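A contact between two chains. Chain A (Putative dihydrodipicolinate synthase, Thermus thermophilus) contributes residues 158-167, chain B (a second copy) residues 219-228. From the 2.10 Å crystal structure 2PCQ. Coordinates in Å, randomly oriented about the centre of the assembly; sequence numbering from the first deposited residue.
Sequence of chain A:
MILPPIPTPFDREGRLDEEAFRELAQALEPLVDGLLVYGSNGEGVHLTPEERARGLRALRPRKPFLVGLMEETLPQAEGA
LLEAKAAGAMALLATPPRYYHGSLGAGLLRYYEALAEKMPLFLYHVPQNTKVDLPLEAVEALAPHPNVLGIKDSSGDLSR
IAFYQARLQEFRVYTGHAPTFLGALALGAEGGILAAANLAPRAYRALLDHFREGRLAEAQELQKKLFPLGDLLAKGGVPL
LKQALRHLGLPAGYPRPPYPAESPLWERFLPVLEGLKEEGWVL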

# COMPACT_ATOMS: atom_id res chain seq x y z
N LEU A 158 8.98 -14.56 -3.70
CA LEU A 158 9.23 -15.88 -4.27
C LEU A 158 8.01 -16.61 -4.82
O LEU A 158 8.15 -17.68 -5.41
N SER A 159 6.82 -16.03 -4.63
CA SER A 159 5.61 -16.63 -5.18
C SER A 159 5.75 -16.48 -6.70
O SER A 159 5.32 -17.35 -7.47
N ARG A 160 6.35 -15.37 -7.12
CA ARG A 160 6.55 -15.12 -8.54
C ARG A 160 7.57 -16.11 -9.11
O ARG A 160 7.37 -16.66 -10.19
N ILE A 161 8.65 -16.33 -8.37
CA ILE A 161 9.69 -17.27 -8.80
C ILE A 161 9.08 -18.67 -8.94
O ILE A 161 9.35 -19.38 -9.91
N ALA A 162 8.27 -19.06 -7.96
CA ALA A 162 7.62 -20.37 -7.97
C ALA A 162 6.71 -20.49 -9.19
O ALA A 162 6.60 -21.56 -9.79
N PHE A 163 6.06 -19.39 -9.54
CA PHE A 163 5.17 -19.35 -10.70
C PHE A 163 5.96 -19.63 -11.98
O PHE A 163 5.58 -20.48 -12.77
N TYR A 164 7.06 -18.91 -12.18
CA TYR A 164 7.87 -19.12 -13.38
C TYR A 164 8.29 -20.58 -13.48
O TYR A 164 8.24 -21.18 -14.55
N GLN A 165 8.70 -21.14 -12.34
CA GLN A 165 9.16 -22.52 -12.26
C GLN A 165 8.10 -23.54 -12.65
O GLN A 165 8.37 -24.49 -13.38
N ALA A 166 6.88 -23.35 -12.15
CA ALA A 166 5.80 -24.28 -12.43
C ALA A 166 5.11 -24.10 -13.78
O ALA A 166 4.63 -25.07 -14.37
N ARG A 167 5.05 -22.87 -14.27
CA ARG A 167 4.35 -22.62 -15.53
C ARG A 167 5.15 -22.24 -16.76
O ARG A 167 4.65 -22.38 -17.88
N ALA B 219 12.04 -33.14 -5.05
CA ALA B 219 11.34 -32.11 -4.28
C ALA B 219 10.83 -31.03 -5.23
O ALA B 219 9.68 -30.61 -5.15
N GLN B 220 11.69 -30.57 -6.13
CA GLN B 220 11.31 -29.54 -7.08
C GLN B 220 10.15 -29.98 -7.98
O GLN B 220 9.25 -29.19 -8.25
N GLU B 221 10.16 -31.23 -8.43
CA GLU B 221 9.08 -31.71 -9.28
C GLU B 221 7.76 -31.75 -8.53
O GLU B 221 6.71 -31.43 -9.09
N LEU B 222 7.80 -32.14 -7.26
CA LEU B 222 6.58 -32.20 -6.48
C LEU B 222 6.10 -30.78 -6.16
O LEU B 222 4.89 -30.51 -6.14
N GLN B 223 7.05 -29.88 -5.92
CA GLN B 223 6.73 -28.48 -5.63
C GLN B 223 6.01 -27.87 -6.84
O GLN B 223 5.03 -27.13 -6.69
N LYS B 224 6.49 -28.19 -8.04
CA LYS B 224 5.87 -27.68 -9.26
C LYS B 224 4.49 -28.30 -9.44
O LYS B 224 3.54 -27.62 -9.84
N LYS B 225 4.37 -29.59 -9.14
CA LYS B 225 3.10 -30.29 -9.27
C LYS B 225 2.03 -29.73 -8.34
O LYS B 225 0.86 -29.63 -8.71
N LEU B 226 2.44 -29.37 -7.12
CA LEU B 226 1.50 -28.84 -6.13
C LEU B 226 1.26 -27.33 -6.22
O LEU B 226 0.35 -26.80 -5.57
N PHE B 227 2.07 -26.62 -7.01
CA PHE B 227 1.91 -25.18 -7.12
C PHE B 227 0.49 -24.71 -7.49
O PHE B 227 -0.07 -23.84 -6.83
N PRO B 228 -0.10 -25.26 -8.57
CA PRO B 228 -1.45 -24.85 -8.97
C PRO B 228 -2.49 -25.02 -7.87
O PRO B 228 -3.35 -24.16 -7.69

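The two helices cross almost at right angles (99° between their N-to-C directions), with their axes 8.8 Å apart at closest approach and 420 Å² buried between them. The backbones come nearest where CA of Ala166(A) lies 4.6 Å from CA of Lys224(B); here CB of Ala166(A) also lies 3.9 Å from O of Lys224(B).

The apolar packing centres on Phe227(B), which points toward chain A with chi1 t (177°) and chi2 at 81°. Its ring lies along one side of the partner helix: CE1 of Phe227(B) is 3.8 Å from CB of Ala162(A), and CZ of Phe227(B) is 3.6 Å from CA of Phe163(A) and 3.9 Å from CB of Phe163(A). The backbone O of Ala162(A) sits over one face of the ring. Nearer the root of the side chain, CB of Phe227(B) meets CB of Ala166(A) at 3.7 Å. The CA-to-CB bond of Phe163(A), also chi1 t, points away from chain B, yet CB touches Phe227(B) and the ring still comes close, with CD1 of Phe163(A) 4.0 Å from CE2 of Phe227(B).

Beside this cluster, Gln165(A) reaches toward chain B in an extended t,t conformation. Its CG packs 3.6 Å from CG of Lys224(B), so the aliphatic parts of two polar side chains lie together. Lys224(B) (m, t, p, t) passes on with its CE 3.4 Å from the backbone O of Gln165(A), while its NZ forms a salt bridge within its own helix to OE2 of Glu221(B) (3.3 Å).

No direct hydrogen bond joins the stretches; a water supplies the polar link. It donates to O of Ala162(A) at 2.9 Å and to OE1 of Gln165(A) at 2.7 Å, and accepts from NE2 of Gln223(B) at 3.0 Å. Gln223(B) starts out sideways, but its t,p rotamer brings its end nearer chain A, allowing the amide to reach this water.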

# COMPACT_ATOMS: atom_id res chain seq x y z
CB LEU A 158 9.99 -16.76 -3.27
CG LEU A 158 11.36 -16.22 -2.82
CD1 LEU A 158 12.29 -17.38 -2.50
CD2 LEU A 158 11.99 -15.37 -3.89
CB SER A 159 4.36 -15.89 -4.71
OG SER A 159 4.02 -16.26 -3.39
CB ARG A 160 7.04 -13.68 -8.77
CG ARG A 160 5.99 -12.61 -8.43
CD ARG A 160 6.56 -11.20 -8.57
NE ARG A 160 7.03 -10.92 -9.93
CZ ARG A 160 6.30 -10.36 -10.88
NH1 ARG A 160 5.04 -10.00 -10.65
NH2 ARG A 160 6.82 -10.16 -12.09
CB ILE A 161 10.85 -17.34 -7.78
CG1 ILE A 161 11.44 -15.94 -7.55
CG2 ILE A 161 11.92 -18.31 -8.27
CD1 ILE A 161 12.14 -15.34 -8.75
CB ALA A 162 6.82 -20.57 -6.68
CB PHE A 163 4.49 -17.99 -10.81
CG PHE A 163 3.68 -17.81 -12.06
CD1 PHE A 163 2.34 -18.19 -12.10
CD2 PHE A 163 4.26 -17.29 -13.21
CE1 PHE A 163 1.58 -18.04 -13.27
CE2 PHE A 163 3.51 -17.14 -14.39
CZ PHE A 163 2.18 -17.52 -14.42
CB TYR A 164 9.14 -18.26 -13.36
CG TYR A 164 8.96 -16.79 -13.03
CD1 TYR A 164 7.89 -16.06 -13.56
CD2 TYR A 164 9.87 -16.13 -12.22
CE1 TYR A 164 7.74 -14.70 -13.27
CE2 TYR A 164 9.74 -14.77 -11.94
CZ TYR A 164 8.67 -14.07 -12.46
OH TYR A 164 8.54 -12.73 -12.16
CB GLN A 165 9.66 -22.82 -10.84
CG GLN A 165 10.12 -24.26 -10.64
CD GLN A 165 10.53 -24.54 -9.21
OE1 GLN A 165 9.77 -24.28 -8.28
NE2 GLN A 165 11.73 -25.09 -9.03
CB ALA A 166 4.76 -24.21 -11.30
CB ARG A 167 3.27 -21.55 -15.31
CG ARG A 167 2.09 -22.00 -14.45
CD ARG A 167 0.97 -20.96 -14.45
NE ARG A 167 0.10 -21.05 -15.62
CZ ARG A 167 -0.84 -20.16 -15.92
NH1 ARG A 167 -1.03 -19.11 -15.14
NH2 ARG A 167 -1.62 -20.34 -16.99
CB ALA B 219 12.29 -31.51 -3.24
CB GLN B 220 12.51 -29.12 -7.94
CG GLN B 220 13.61 -28.42 -7.15
CD GLN B 220 14.76 -27.96 -8.02
OE1 GLN B 220 15.34 -28.75 -8.76
NE2 GLN B 220 15.10 -26.68 -7.93
CB GLU B 221 9.39 -33.10 -9.85
CG GLU B 221 10.45 -33.11 -10.94
CD GLU B 221 10.11 -32.19 -12.11
OE1 GLU B 221 9.03 -32.38 -12.71
OE2 GLU B 221 10.91 -31.29 -12.42
CB LEU B 222 6.81 -33.00 -5.19
CG LEU B 222 5.57 -33.43 -4.41
CD1 LEU B 222 4.52 -34.00 -5.36
CD2 LEU B 222 5.96 -34.46 -3.35
CB GLN B 223 8.03 -27.71 -5.33
CG GLN B 223 8.03 -26.21 -5.63
CD GLN B 223 7.13 -25.39 -4.73
OE1 GLN B 223 7.03 -25.64 -3.52
NE2 GLN B 223 6.48 -24.38 -5.31
CB LYS B 224 6.76 -28.00 -10.46
CG LYS B 224 8.09 -27.26 -10.44
CD LYS B 224 9.13 -27.90 -11.35
CE LYS B 224 8.70 -27.87 -12.80
NZ LYS B 224 9.74 -28.51 -13.67
CB LYS B 225 3.29 -31.78 -8.98
CG LYS B 225 2.00 -32.60 -9.05
CD LYS B 225 2.27 -34.08 -8.84
CE LYS B 225 3.12 -34.66 -9.96
NZ LYS B 225 2.44 -34.54 -11.28
CB LEU B 226 1.99 -29.20 -4.72
CG LEU B 226 2.09 -30.69 -4.39
CD1 LEU B 226 2.69 -30.88 -3.00
CD2 LEU B 226 0.70 -31.32 -4.46
CB PHE B 227 2.90 -24.61 -8.14
CG PHE B 227 2.75 -23.12 -8.36
CD1 PHE B 227 3.31 -22.21 -7.47
CD2 PHE B 227 1.98 -22.65 -9.42
CE1 PHE B 227 3.10 -20.84 -7.63
CE2 PHE B 227 1.76 -21.27 -9.59
CZ PHE B 227 2.32 -20.37 -8.69
CB PRO B 228 -1.73 -25.74 -10.19
CG PRO B 228 -0.37 -25.93 -10.78
CD PRO B 228 0.47 -26.21 -9.55
O HOH W 1 7.12 -23.93 -8.25